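Local coordinates for phenazine biosynthesis protein PhzF family (Enterococcus faecalis, PDB 1S7J) that belongs to the PhzF family and probably acts as an isomerase on a substrate that remains unidentified, at residues 6-11 and 21-26; 13-18 and 251-256; 54-59 and 94-99. All coordinates share one frame; numbering follows the deposited sequence.

From the N terminus, strand 2-10 turns back through a short loop into strand 19-25, and interaction 1 closes this hairpin. The loop itself carries residues 13-18, which interaction 2 joins to strand 243-259 near the C terminus, so the segments of interactions 1 and 2 alternate along the chain. The two contacts touch, because strand 2-10 lies between strands 19-25 and 243-259. Interaction 3 follows interaction 1 in sequence and falls within the long span bridged by interaction 2; it closes the excursion through helix 72-85 by bringing strand 92-97 back to strand 56-62, about 16 Å from interaction 1, centre to centre.

Interaction 1 of 3, residues 6-11 and 21-26; sequences YIVDAF and AAVYVL
Y6 and V23 face each other as an antiparallel hydrogen-bonded pair, and V8 with A21 forms the next such pair. Y6 N donates to V23 O at 3.1 Å, lying in the plane of that carbonyl, while V23 N returns a bond to Y6 O of 2.9 Å. At the second pair, V8 N and A21 O are 2.9 Å apart, the donor almost in line with the carbonyl bond. A21 N donates back to V8 O, so all four backbone bonds come in two reciprocal sets. Between them sits the non-hydrogen-bonded pair I7 and A22, where the CA atoms draw in to 4.4 Å. The side chain of I7 folds over its partner: CG1 is anti to the carbonyl carbon (chi1 -55°), and a second bend (chi2 -62°) places CD1 against A22 CB at 3.5 Å, a tight carbon contact. Y6, V8, A21 and V23 project from the opposite face of the hairpin to I7 and A22. There V8 CG1 meets V23 CG1 at 4.0 Å, diagonally between the two hydrogen-bonded pairs; in both valines CG1 nearly eclipses the backbone N (chi1 6° for V8), an unstaggered torsion, perhaps uncertain. V23 O also lies at the edge of the Y6 ring, in its plane. The side chain of A21 is about 5 Å from that of E46, the predicted active-site residue. L44 touches both I7 and A22, whereas V23 packs on V81 of helix 72-85 and Y6 meets the ring of Y85. Strands 47-53 and 243-259 flank the hairpin, beside 19-25 and 2-10 respectively.

Interaction 2 of 3, residues 13-18 and 251-256; sequences EEVFKG and KLFAKG
K251 reaches E13 by bending twice: chi2 of -69° turns CD aside, and chi4 of 62° swings NZ round to the backbone. NZ then donates to E13 O at 3.0 Å, with the lysine chain drawn up against the same carbonyl, since K251 CG lies 3.3 Å from E13 O. The bond is made to a main-chain oxygen, although two glutamates are at hand; the E13 and E14 side chains leave CA pointing away from the strand. A water accepts from V15 N at 3.2 Å and, more weakly, from K251 NZ, and so ties the lysine tip to a second point of the loop. V15 CG1, anti to the carbonyl carbon (chi1 -60°), packs against the L252 carbonyl, 3.8 Å from L252 O, and makes an apolar contact with the F253 ring at its edge, CG1 to CD1 4.2 Å. The other methyl, CG2, lies over a face of the F16 ring, offset toward the rim. F16 in turn touches F253 at one ring corner, CE2 to CE1 3.9 Å, the two side chains crossing obliquely. D9 OD1 accepts from F16 N, and K17 NZ bonds Y226 OH, further holds on the loop. Most of these groups are at the surface, away from the predicted active site. Residues E14 to K17 form a type II beta turn within the connection of hairpin strands 2-10 and 19-25, and it leans on strand 243-259 where F253 and A254 both face I7, a classic beta bulge.

Interaction 3 of 3, residues 54-59 and 94-99; sequences GQSYAL and HFTSQS
Y57 and F95 bridge two strands that run in the same general direction, splayed by 37° over these short lengths. Two direct backbone hydrogen bonds cross between the strands. Y57 N donates to H94 O at 2.7 Å, in the plane of the carbonyl; T96 N donates to Y57 O, whose position is less certain. The two bonds flank F95, as expected of parallel pairing, but the pattern stops at this single bridge. Beyond it, a water accepts from Q98 N at 3.2 Å and donates to L59 O at 3.1 Å, linking the segment ends, where L59 CA and S97 CA are 5.0 Å apart. S97 OG is bonded to G100 O and accepts a weak bond from S99 N. The pairing brings the chain back to strand 56-62 after helix 72-85, so the strands wrap around that helix as in the diaminopimelate epimerase-like fold. Apolar contacts centre on F95, whose CG is anti to the carbonyl carbon (chi1 -59°). L59 CD1 sits over one ring face, 4.2 Å from the centroid and 19° off the normal, a CH-pi contact, while Y57 CB approaches F95 CD1 to 3.4 Å. L82 of the helix touches both Y57 and F95, and T75 and T78 touch L59. Elsewhere T96 straddles the neighbouring strand: its CG2 presses on S56 CB at 3.4 Å, a tight pair, and its OG1 lies 3.6 Å from A58 CB.

Interaction 1 of 3, residues 6-11 and 21-26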
ATOM      1  N   TYR A   6      17.265   3.619   4.718  1.00 23.39           N
ATOM      2  CA  TYR A   6      16.280   4.513   5.294  1.00 21.26           C
ATOM      3  C   TYR A   6      15.067   3.709   5.684  1.00 24.26           C
ATOM      4  O   TYR A   6      14.785   2.679   5.083  1.00 23.02           O
ATOM      5  CB  TYR A   6      15.879   5.603   4.271  1.00 21.21           C
ATOM      6  CG  TYR A   6      17.037   6.471   3.786  1.00 15.03           C
ATOM      7  CD1 TYR A   6      18.025   5.945   2.942  1.00 12.11           C
ATOM      8  CD2 TYR A   6      17.160   7.794   4.198  1.00 17.15           C
ATOM      9  CE1 TYR A   6      19.112   6.719   2.533  1.00 17.17           C
ATOM     10  CE2 TYR A   6      18.242   8.576   3.795  1.00 20.35           C
ATOM     11  CZ  TYR A   6      19.212   8.036   2.968  1.00 21.19           C
ATOM     12  OH  TYR A   6      20.281   8.806   2.600  1.00 29.02           O
ATOM     13  N   ILE A   7      14.398   4.124   6.743  1.00 23.61           N
ATOM     14  CA  ILE A   7      13.198   3.453   7.211  1.00 22.17           C
ATOM     15  C   ILE A   7      12.164   4.526   7.194  1.00 19.24           C
ATOM     16  O   ILE A   7      12.267   5.497   7.945  1.00 15.63           O
ATOM     17  CB  ILE A   7      13.337   2.942   8.663  1.00 23.83           C
ATOM     18  CG1 ILE A   7      14.563   2.044   8.818  1.00 24.35           C
ATOM     19  CG2 ILE A   7      12.083   2.203   9.063  1.00 23.77           C
ATOM     20  CD1 ILE A   7      14.520   0.800   7.990  1.00 22.72           C
ATOM     21  N   VAL A   8      11.183   4.412   6.317  1.00 14.98           N
ATOM     22  CA  VAL A   8      10.153   5.416   6.237  1.00 15.65           C
ATOM     23  C   VAL A   8       8.760   4.874   6.395  1.00 20.81           C
ATOM     24  O   VAL A   8       8.473   3.728   6.019  1.00 21.35           O
ATOM     25  CB  VAL A   8      10.289   6.268   4.927  1.00 18.43           C
ATOM     26  CG1 VAL A   8      11.374   5.708   4.031  1.00 14.23           C
ATOM     27  CG2 VAL A   8       8.968   6.379   4.189  1.00  9.51           C
ATOM     28  N   ASP A   9       7.918   5.651   7.049  1.00 17.38           N
ATOM     29  CA  ASP A   9       6.536   5.299   7.257  1.00 21.44           C
ATOM     30  C   ASP A   9       5.752   5.986   6.127  1.00 21.80           C
ATOM     31  O   ASP A   9       5.564   7.210   6.142  1.00 19.38           O
ATOM     32  CB  ASP A   9       6.052   5.799   8.623  1.00 17.50           C
ATOM     33  CG  ASP A   9       6.824   5.167   9.781  1.00 24.62           C
ATOM     34  OD1 ASP A   9       6.887   5.790  10.863  1.00 23.90           O
ATOM     35  OD2 ASP A   9       7.371   4.057   9.609  1.00 22.45           O
ATOM     36  N   ALA A  10       5.400   5.212   5.109  1.00 20.07           N
ATOM     37  CA  ALA A  10       4.662   5.726   3.962  1.00 21.99           C
ATOM     38  C   ALA A  10       3.210   5.997   4.329  1.00 24.34           C
ATOM     39  O   ALA A  10       2.583   5.209   5.022  1.00 21.81           O
ATOM     40  CB  ALA A  10       4.753   4.753   2.813  1.00 17.93           C
ATOM     41  N   PHE A  11       2.686   7.105   3.829  1.00 26.42           N
ATOM     42  CA  PHE A  11       1.304   7.537   4.091  1.00 24.84           C
ATOM     43  C   PHE A  11       1.113   8.003   5.507  1.00 25.51           C
ATOM     44  O   PHE A  11      -0.012   8.008   6.031  1.00 25.54           O
ATOM     45  CB  PHE A  11       0.299   6.423   3.757  1.00 19.17           C
ATOM     46  CG  PHE A  11       0.253   6.065   2.300  1.00 24.87           C
ATOM     47  CD1 PHE A  11       0.952   4.965   1.820  1.00 19.23           C
ATOM     48  CD2 PHE A  11      -0.495   6.835   1.394  1.00 22.00           C
ATOM     49  CE1 PHE A  11       0.917   4.635   0.474  1.00 16.96           C
ATOM     50  CE2 PHE A  11      -0.533   6.508   0.050  1.00 16.73           C
ATOM     51  CZ  PHE A  11       0.168   5.412  -0.413  1.00 19.90           C
ATOM     52  N   ALA A  21       8.558   0.807   5.679  1.00 18.03           N
ATOM     53  CA  ALA A  21       9.363   0.087   4.703  1.00 21.24           C
ATOM     54  C   ALA A  21      10.803   0.566   4.781  1.00 22.80           C
ATOM     55  O   ALA A  21      11.064   1.709   5.164  1.00 23.87           O
ATOM     56  CB  ALA A  21       8.812   0.303   3.283  1.00 18.74           C
ATOM     57  N   ALA A  22      11.736  -0.308   4.454  1.00 18.72           N
ATOM     58  CA  ALA A  22      13.148   0.033   4.455  1.00 17.01           C
ATOM     59  C   ALA A  22      13.557   0.182   3.007  1.00 15.30           C
ATOM     60  O   ALA A  22      13.177  -0.628   2.187  1.00 14.53           O
ATOM     61  CB  ALA A  22      13.949  -1.069   5.092  1.00 19.99           C
ATOM     62  N   VAL A  23      14.315   1.229   2.674  1.00 14.58           N
ATOM     63  CA  VAL A  23      14.758   1.395   1.295  1.00 20.24           C
ATOM     64  C   VAL A  23      16.264   1.536   1.193  1.00 22.76           C
ATOM     65  O   VAL A  23      16.884   2.247   1.979  1.00 21.33           O
ATOM     66  CB  VAL A  23      14.037   2.546   0.568  1.00 18.77           C
ATOM     67  CG1 VAL A  23      12.993   3.184   1.457  1.00 22.87           C
ATOM     68  CG2 VAL A  23      15.024   3.560   0.029  1.00 14.50           C
ATOM     69  N   TYR A  24      16.860   0.776   0.275  1.00 17.73           N
ATOM     70  CA  TYR A  24      18.298   0.812   0.055  1.00 19.63           C
ATOM     71  C   TYR A  24      18.609   1.311  -1.326  1.00 23.42           C
ATOM     72  O   TYR A  24      18.219   0.672  -2.328  1.00 26.04           O
ATOM     73  CB  TYR A  24      18.916  -0.574   0.197  1.00 13.06           C
ATOM     74  CG  TYR A  24      19.091  -1.058   1.597  1.00 15.45           C
ATOM     75  CD1 TYR A  24      17.995  -1.369   2.392  1.00 17.71           C
ATOM     76  CD2 TYR A  24      20.368  -1.245   2.132  1.00 12.50           C
ATOM     77  CE1 TYR A  24      18.158  -1.862   3.687  1.00 18.82           C
ATOM     78  CE2 TYR A  24      20.547  -1.738   3.419  1.00 14.83           C
ATOM     79  CZ  TYR A  24      19.443  -2.048   4.191  1.00 16.70           C
ATOM     80  OH  TYR A  24      19.616  -2.571   5.434  1.00 24.13           O
ATOM     81  N   VAL A  25      19.262   2.469  -1.422  1.00 21.62           N
ATOM     82  CA  VAL A  25      19.661   3.002  -2.712  1.00 21.61           C
ATOM     83  C   VAL A  25      21.114   2.564  -2.898  1.00 20.76           C
ATOM     84  O   VAL A  25      22.011   3.060  -2.236  1.00 18.12           O
ATOM     85  CB  VAL A  25      19.555   4.545  -2.795  1.00 23.60           C
ATOM     86  CG1 VAL A  25      19.890   5.004  -4.211  1.00 24.80           C
ATOM     87  CG2 VAL A  25      18.154   5.009  -2.430  1.00 22.51           C
ATOM     88  N   LEU A  26      21.303   1.586  -3.778  1.00 24.32           N
ATOM     89  CA  LEU A  26      22.614   1.011  -4.069  1.00 25.13           C
ATOM     90  C   LEU A  26      23.245   1.593  -5.335  1.00 28.95           C
ATOM     91  O   LEU A  26      22.539   2.074  -6.231  1.00 23.96           O
ATOM     92  CB  LEU A  26      22.473  -0.509  -4.252  1.00 26.03           C
ATOM     93  CG  LEU A  26      21.537  -1.286  -3.324  1.00 22.88           C
ATOM     94  CD1 LEU A  26      21.291  -2.671  -3.877  1.00 21.19           C
ATOM     95  CD2 LEU A  26      22.133  -1.354  -1.941  1.00 25.80           C
TER

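Interaction 2 of 3, residues 13-18 and 251-256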
ATOM      1  N   GLU A  13       2.056  11.090   8.510  1.00 31.06           N
ATOM      2  CA  GLU A  13       2.407  12.480   8.782  1.00 36.43           C
ATOM      3  C   GLU A  13       3.471  12.525   9.909  1.00 38.32           C
ATOM      4  O   GLU A  13       4.240  13.483  10.034  1.00 38.92           O
ATOM      5  CB  GLU A  13       1.126  13.244   9.175  1.00 45.57           C
ATOM      6  CG  GLU A  13       0.982  14.660   8.641  1.00 55.11           C
ATOM      7  CD  GLU A  13      -0.242  15.403   9.186  1.00 59.56           C
ATOM      8  OE1 GLU A  13      -0.427  16.585   8.807  1.00 65.30           O
ATOM      9  OE2 GLU A  13      -1.021  14.811   9.980  1.00 59.78           O
ATOM     10  N   GLU A  14       3.422  11.499  10.760  1.00 31.79           N
ATOM     11  CA  GLU A  14       4.324  11.367  11.913  1.00 35.40           C
ATOM     12  C   GLU A  14       4.741   9.892  12.032  1.00 33.20           C
ATOM     13  O   GLU A  14       4.081   9.014  11.474  1.00 36.27           O
ATOM     14  CB  GLU A  14       3.608  11.794  13.198  1.00 37.01           C
ATOM     15  CG  GLU A  14       2.364  10.956  13.521  1.00 46.29           C
ATOM     16  CD  GLU A  14       1.766  11.268  14.887  1.00 52.97           C
ATOM     17  OE1 GLU A  14       1.135  12.338  15.038  1.00 49.24           O
ATOM     18  OE2 GLU A  14       1.913  10.429  15.808  1.00 55.10           O
ATOM     19  N   VAL A  15       5.835   9.624  12.749  1.00 32.96           N
ATOM     20  CA  VAL A  15       6.303   8.240  12.914  1.00 29.83           C
ATOM     21  C   VAL A  15       5.310   7.406  13.708  1.00 31.00           C
ATOM     22  O   VAL A  15       4.464   7.937  14.436  1.00 31.95           O
ATOM     23  CB  VAL A  15       7.715   8.154  13.597  1.00 31.78           C
ATOM     24  CG1 VAL A  15       8.779   8.892  12.756  1.00 19.60           C
ATOM     25  CG2 VAL A  15       7.659   8.714  14.995  1.00 30.33           C
ATOM     26  N   PHE A  16       5.444   6.086  13.566  1.00 31.10           N
ATOM     27  CA  PHE A  16       4.576   5.093  14.221  1.00 29.97           C
ATOM     28  C   PHE A  16       3.219   4.953  13.514  1.00 29.66           C
ATOM     29  O   PHE A  16       2.395   4.115  13.893  1.00 30.03           O
ATOM     30  CB  PHE A  16       4.377   5.408  15.722  1.00 28.51           C
ATOM     31  CG  PHE A  16       5.658   5.591  16.468  1.00 22.37           C
ATOM     32  CD1 PHE A  16       5.795   6.624  17.395  1.00 21.86           C
ATOM     33  CD2 PHE A  16       6.749   4.764  16.219  1.00 11.51           C
ATOM     34  CE1 PHE A  16       7.007   6.838  18.054  1.00 22.53           C
ATOM     35  CE2 PHE A  16       7.960   4.963  16.863  1.00 16.46           C
ATOM     36  CZ  PHE A  16       8.093   6.003  17.789  1.00 21.89           C
ATOM     37  N   LYS A  17       2.991   5.780  12.490  1.00 31.40           N
ATOM     38  CA  LYS A  17       1.751   5.723  11.717  1.00 30.67           C
ATOM     39  C   LYS A  17       2.065   5.265  10.285  1.00 31.00           C
ATOM     40  O   LYS A  17       3.199   4.869   9.990  1.00 29.44           O
ATOM     41  CB  LYS A  17       1.050   7.085  11.708  1.00 31.84           C
ATOM     42  CG  LYS A  17       0.619   7.561  13.084  1.00 38.66           C
ATOM     43  CD  LYS A  17      -0.356   8.726  13.006  1.00 50.16           C
ATOM     44  CE  LYS A  17      -1.728   8.310  12.438  1.00 55.72           C
ATOM     45  NZ  LYS A  17      -1.752   8.085  10.953  1.00 58.11           N
ATOM     46  N   GLY A  18       1.077   5.310   9.409  1.00 28.49           N
ATOM     47  CA  GLY A  18       1.304   4.884   8.037  1.00 24.49           C
ATOM     48  C   GLY A  18       1.764   3.436   7.915  1.00 25.45           C
ATOM     49  O   GLY A  18       1.455   2.601   8.765  1.00 25.27           O
ATOM     50  N   LYS A 251       7.237   9.856   6.308  1.00 17.61           N
ATOM     51  CA  LYS A 251       8.087  10.269   7.433  1.00 19.42           C
ATOM     52  C   LYS A 251       9.255   9.349   7.641  1.00 20.84           C
ATOM     53  O   LYS A 251       9.097   8.129   7.699  1.00 21.51           O
ATOM     54  CB  LYS A 251       7.268  10.344   8.720  1.00 27.15           C
ATOM     55  CG  LYS A 251       6.914  11.768   9.156  1.00 37.05           C
ATOM     56  CD  LYS A 251       8.149  12.536   9.628  1.00 45.16           C
ATOM     57  CE  LYS A 251       7.793  13.931  10.146  1.00 51.04           C
ATOM     58  NZ  LYS A 251       6.882  13.891  11.324  1.00 59.06           N
ATOM     59  N   LEU A 252      10.444   9.926   7.737  1.00 16.53           N
ATOM     60  CA  LEU A 252      11.661   9.161   7.963  1.00 22.50           C
ATOM     61  C   LEU A 252      11.688   8.745   9.435  1.00 20.29           C
ATOM     62  O   LEU A 252      11.556   9.589  10.329  1.00 23.32           O
ATOM     63  CB  LEU A 252      12.893  10.011   7.673  1.00 24.60           C
ATOM     64  CG  LEU A 252      14.110   9.385   6.988  1.00 29.34           C
ATOM     65  CD1 LEU A 252      15.375   9.796   7.708  1.00 28.63           C
ATOM     66  CD2 LEU A 252      14.004   7.904   6.933  1.00 25.00           C
ATOM     67  N   PHE A 253      11.783   7.455   9.680  1.00 19.06           N
ATOM     68  CA  PHE A 253      11.858   6.954  11.035  1.00 19.12           C
ATOM     69  C   PHE A 253      13.318   6.875  11.432  1.00 17.97           C
ATOM     70  O   PHE A 253      13.695   7.301  12.509  1.00 18.73           O
ATOM     71  CB  PHE A 253      11.219   5.550  11.155  1.00 19.18           C
ATOM     72  CG  PHE A 253      11.497   4.881  12.462  1.00 21.54           C
ATOM     73  CD1 PHE A 253      10.964   5.397  13.654  1.00 25.07           C
ATOM     74  CD2 PHE A 253      12.352   3.777  12.530  1.00 19.52           C
ATOM     75  CE1 PHE A 253      11.288   4.826  14.898  1.00 23.20           C
ATOM     76  CE2 PHE A 253      12.683   3.195  13.769  1.00 23.04           C
ATOM     77  CZ  PHE A 253      12.150   3.726  14.955  1.00 22.27           C
ATOM     78  N   ALA A 254      14.131   6.300  10.544  1.00 19.43           N
ATOM     79  CA  ALA A 254      15.551   6.133  10.786  1.00 19.98           C
ATOM     80  C   ALA A 254      16.376   6.142   9.512  1.00 16.24           C
ATOM     81  O   ALA A 254      15.877   5.856   8.430  1.00 18.08           O
ATOM     82  CB  ALA A 254      15.800   4.835  11.543  1.00 16.00           C
ATOM     83  N   LYS A 255      17.651   6.444   9.672  1.00 22.29           N
ATOM     84  CA  LYS A 255      18.624   6.505   8.586  1.00 19.62           C
ATOM     85  C   LYS A 255      19.900   5.909   9.154  1.00 21.79           C
ATOM     86  O   LYS A 255      20.260   6.215  10.296  1.00 21.36           O
ATOM     87  CB  LYS A 255      18.882   7.983   8.211  1.00 23.55           C
ATOM     88  CG  LYS A 255      20.004   8.192   7.220  1.00 32.34           C
ATOM     89  CD  LYS A 255      20.563   9.615   7.316  1.00 42.66           C
ATOM     90  CE  LYS A 255      22.058   9.639   7.008  1.00 52.04           C
ATOM     91  NZ  LYS A 255      22.604  11.028   6.994  1.00 58.09           N
ATOM     92  N   GLY A 256      20.595   5.100   8.393  1.00 16.12           N
ATOM     93  CA  GLY A 256      21.812   4.514   8.909  1.00 17.60           C
ATOM     94  C   GLY A 256      22.606   3.853   7.854  1.00 15.34           C
ATOM     95  O   GLY A 256      22.565   4.259   6.697  1.00 14.80           O
TER
HETATM   96  O   HOH W   1       6.795  12.319  14.143  1.00 33.13           O

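Interaction 3 of 3, residues 54-59 and 94-99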
ATOM      1  N   GLY A  54      20.526   4.350 -15.992  1.00 40.97           N
ATOM      2  CA  GLY A  54      20.298   5.318 -17.032  1.00 39.78           C
ATOM      3  C   GLY A  54      19.609   6.536 -16.446  1.00 39.84           C
ATOM      4  O   GLY A  54      20.228   7.329 -15.735  1.00 43.00           O
ATOM      5  N   GLN A  55      18.323   6.647 -16.698  1.00 38.11           N
ATOM      6  CA  GLN A  55      17.513   7.768 -16.223  1.00 37.86           C
ATOM      7  C   GLN A  55      16.338   7.244 -15.404  1.00 35.06           C
ATOM      8  O   GLN A  55      15.514   8.014 -14.883  1.00 38.36           O
ATOM      9  CB  GLN A  55      17.006   8.551 -17.419  1.00 43.54           C
ATOM     10  CG  GLN A  55      16.298   7.680 -18.440  1.00 49.36           C
ATOM     11  CD  GLN A  55      16.092   8.375 -19.737  1.00 53.02           C
ATOM     12  OE1 GLN A  55      15.216   9.232 -19.872  1.00 54.99           O
ATOM     13  NE2 GLN A  55      16.914   8.045 -20.733  1.00 54.71           N
ATOM     14  N   SER A  56      16.228   5.934 -15.349  1.00 34.03           N
ATOM     15  CA  SER A  56      15.188   5.272 -14.601  1.00 31.88           C
ATOM     16  C   SER A  56      15.842   4.599 -13.391  1.00 31.38           C
ATOM     17  O   SER A  56      17.081   4.501 -13.318  1.00 24.79           O
ATOM     18  CB  SER A  56      14.494   4.198 -15.468  1.00 33.85           C
ATOM     19  OG  SER A  56      13.790   4.769 -16.558  1.00 38.58           O
ATOM     20  N   TYR A  57      15.045   4.218 -12.417  1.00 24.72           N
ATOM     21  CA  TYR A  57      15.572   3.530 -11.255  1.00 22.45           C
ATOM     22  C   TYR A  57      14.979   2.126 -11.209  1.00 24.20           C
ATOM     23  O   TYR A  57      13.754   1.962 -11.153  1.00 15.71           O
ATOM     24  CB  TYR A  57      15.244   4.285  -9.954  1.00 19.80           C
ATOM     25  CG  TYR A  57      16.083   5.519  -9.702  1.00 24.94           C
ATOM     26  CD1 TYR A  57      15.668   6.773 -10.154  1.00 23.16           C
ATOM     27  CD2 TYR A  57      17.271   5.443  -8.966  1.00 20.61           C
ATOM     28  CE1 TYR A  57      16.402   7.915  -9.882  1.00 18.53           C
ATOM     29  CE2 TYR A  57      18.016   6.582  -8.690  1.00 22.97           C
ATOM     30  CZ  TYR A  57      17.575   7.818  -9.151  1.00 20.19           C
ATOM     31  OH  TYR A  57      18.299   8.956  -8.871  1.00 32.59           O
ATOM     32  N   ALA A  58      15.837   1.127 -11.298  1.00 20.66           N
ATOM     33  CA  ALA A  58      15.409  -0.254 -11.249  1.00 25.82           C
ATOM     34  C   ALA A  58      14.973  -0.601  -9.803  1.00 23.04           C
ATOM     35  O   ALA A  58      15.770  -0.506  -8.874  1.00 25.97           O
ATOM     36  CB  ALA A  58      16.538  -1.164 -11.691  1.00 19.86           C
ATOM     37  N   LEU A  59      13.698  -0.951  -9.629  1.00 27.22           N
ATOM     38  CA  LEU A  59      13.170  -1.301  -8.312  1.00 26.72           C
ATOM     39  C   LEU A  59      13.136  -2.803  -8.088  1.00 27.46           C
ATOM     40  O   LEU A  59      12.976  -3.583  -9.025  1.00 24.78           O
ATOM     41  CB  LEU A  59      11.765  -0.736  -8.121  1.00 30.09           C
ATOM     42  CG  LEU A  59      11.581   0.311  -7.021  1.00 30.74           C
ATOM     43  CD1 LEU A  59      10.114   0.649  -6.915  1.00 28.18           C
ATOM     44  CD2 LEU A  59      12.116  -0.186  -5.674  1.00 24.78           C
ATOM     45  N   HIS A  94      11.028   7.729 -12.467  1.00 22.96           N
ATOM     46  CA  HIS A  94      10.680   6.602 -13.320  1.00 23.72           C
ATOM     47  C   HIS A  94      11.427   5.353 -12.909  1.00 23.86           C
ATOM     48  O   HIS A  94      12.655   5.348 -12.863  1.00 24.19           O
ATOM     49  CB  HIS A  94      10.993   6.940 -14.790  1.00 20.99           C
ATOM     50  CG  HIS A  94      10.266   8.148 -15.296  1.00 22.36           C
ATOM     51  ND1 HIS A  94       8.888   8.196 -15.400  1.00 25.50           N
ATOM     52  CD2 HIS A  94      10.716   9.369 -15.661  1.00 27.26           C
ATOM     53  CE1 HIS A  94       8.524   9.402 -15.802  1.00 20.85           C
ATOM     54  NE2 HIS A  94       9.605  10.133 -15.967  1.00 26.12           N
ATOM     55  N   PHE A  95      10.695   4.289 -12.610  1.00 23.59           N
ATOM     56  CA  PHE A  95      11.307   3.038 -12.196  1.00 25.95           C
ATOM     57  C   PHE A  95      11.144   1.952 -13.241  1.00 27.62           C
ATOM     58  O   PHE A  95      10.217   1.986 -14.035  1.00 31.06           O
ATOM     59  CB  PHE A  95      10.684   2.559 -10.876  1.00 21.22           C
ATOM     60  CG  PHE A  95      10.827   3.528  -9.747  1.00 21.93           C
ATOM     61  CD1 PHE A  95      12.014   3.594  -9.008  1.00 19.66           C
ATOM     62  CD2 PHE A  95       9.782   4.366  -9.401  1.00 18.27           C
ATOM     63  CE1 PHE A  95      12.150   4.487  -7.942  1.00 24.41           C
ATOM     64  CE2 PHE A  95       9.901   5.266  -8.335  1.00 26.23           C
ATOM     65  CZ  PHE A  95      11.093   5.325  -7.605  1.00 23.78           C
ATOM     66  N   THR A  96      12.062   0.977 -13.233  1.00 31.74           N
ATOM     67  CA  THR A  96      11.992  -0.138 -14.158  1.00 36.12           C
ATOM     68  C   THR A  96      11.891  -1.490 -13.426  1.00 38.57           C
ATOM     69  O   THR A  96      12.820  -2.270 -13.395  1.00 46.04           O
ATOM     70  CB  THR A  96      13.149  -0.162 -15.175  1.00 36.57           C
ATOM     71  OG1 THR A  96      14.410  -0.373 -14.529  1.00 35.70           O
ATOM     72  CG2 THR A  96      13.193   1.141 -15.918  1.00 34.69           C
ATOM     73  N   SER A  97      10.718  -1.742 -12.862  1.00 39.44           N
ATOM     74  CA  SER A  97      10.489  -2.976 -12.122  1.00 39.57           C
ATOM     75  C   SER A  97      10.298  -4.228 -12.979  1.00 42.15           C
ATOM     76  O   SER A  97      10.478  -4.215 -14.198  1.00 43.65           O
ATOM     77  CB  SER A  97       9.295  -2.815 -11.199  1.00 36.78           C
ATOM     78  OG  SER A  97       8.080  -2.700 -11.916  1.00 36.16           O
ATOM     79  N   GLN A  98       9.992  -5.344 -12.303  1.00 43.90           N
ATOM     80  CA  GLN A  98       9.755  -6.581 -12.997  1.00 45.93           C
ATOM     81  C   GLN A  98       8.311  -6.576 -13.504  1.00 45.66           C
ATOM     82  O   GLN A  98       7.960  -7.315 -14.411  1.00 46.06           O
ATOM     83  CB  GLN A  98      10.111  -7.816 -12.117  1.00 45.34           C
ATOM     84  CG  GLN A  98       9.286  -8.015 -10.852  1.00 52.41           C
ATOM     85  CD  GLN A  98       9.651  -9.311 -10.123  1.00 56.03           C
ATOM     86  OE1 GLN A  98      10.829  -9.633  -9.955  1.00 55.64           O
ATOM     87  NE2 GLN A  98       8.629 -10.068  -9.726  1.00 55.61           N
ATOM     88  N   SER A  99       7.499  -5.681 -12.934  1.00 43.33           N
ATOM     89  CA  SER A  99       6.102  -5.492 -13.317  1.00 41.69           C
ATOM     90  C   SER A  99       5.933  -4.263 -14.241  1.00 40.89           C
ATOM     91  O   SER A  99       4.868  -3.620 -14.251  1.00 44.00           O
ATOM     92  CB  SER A  99       5.262  -5.313 -12.064  1.00 39.20           C
ATOM     93  OG  SER A  99       5.456  -6.429 -11.219  1.00 44.39           O
TER
HETATM   94  O   HOH W   2      11.146  -6.104  -9.470  1.00 35.35           O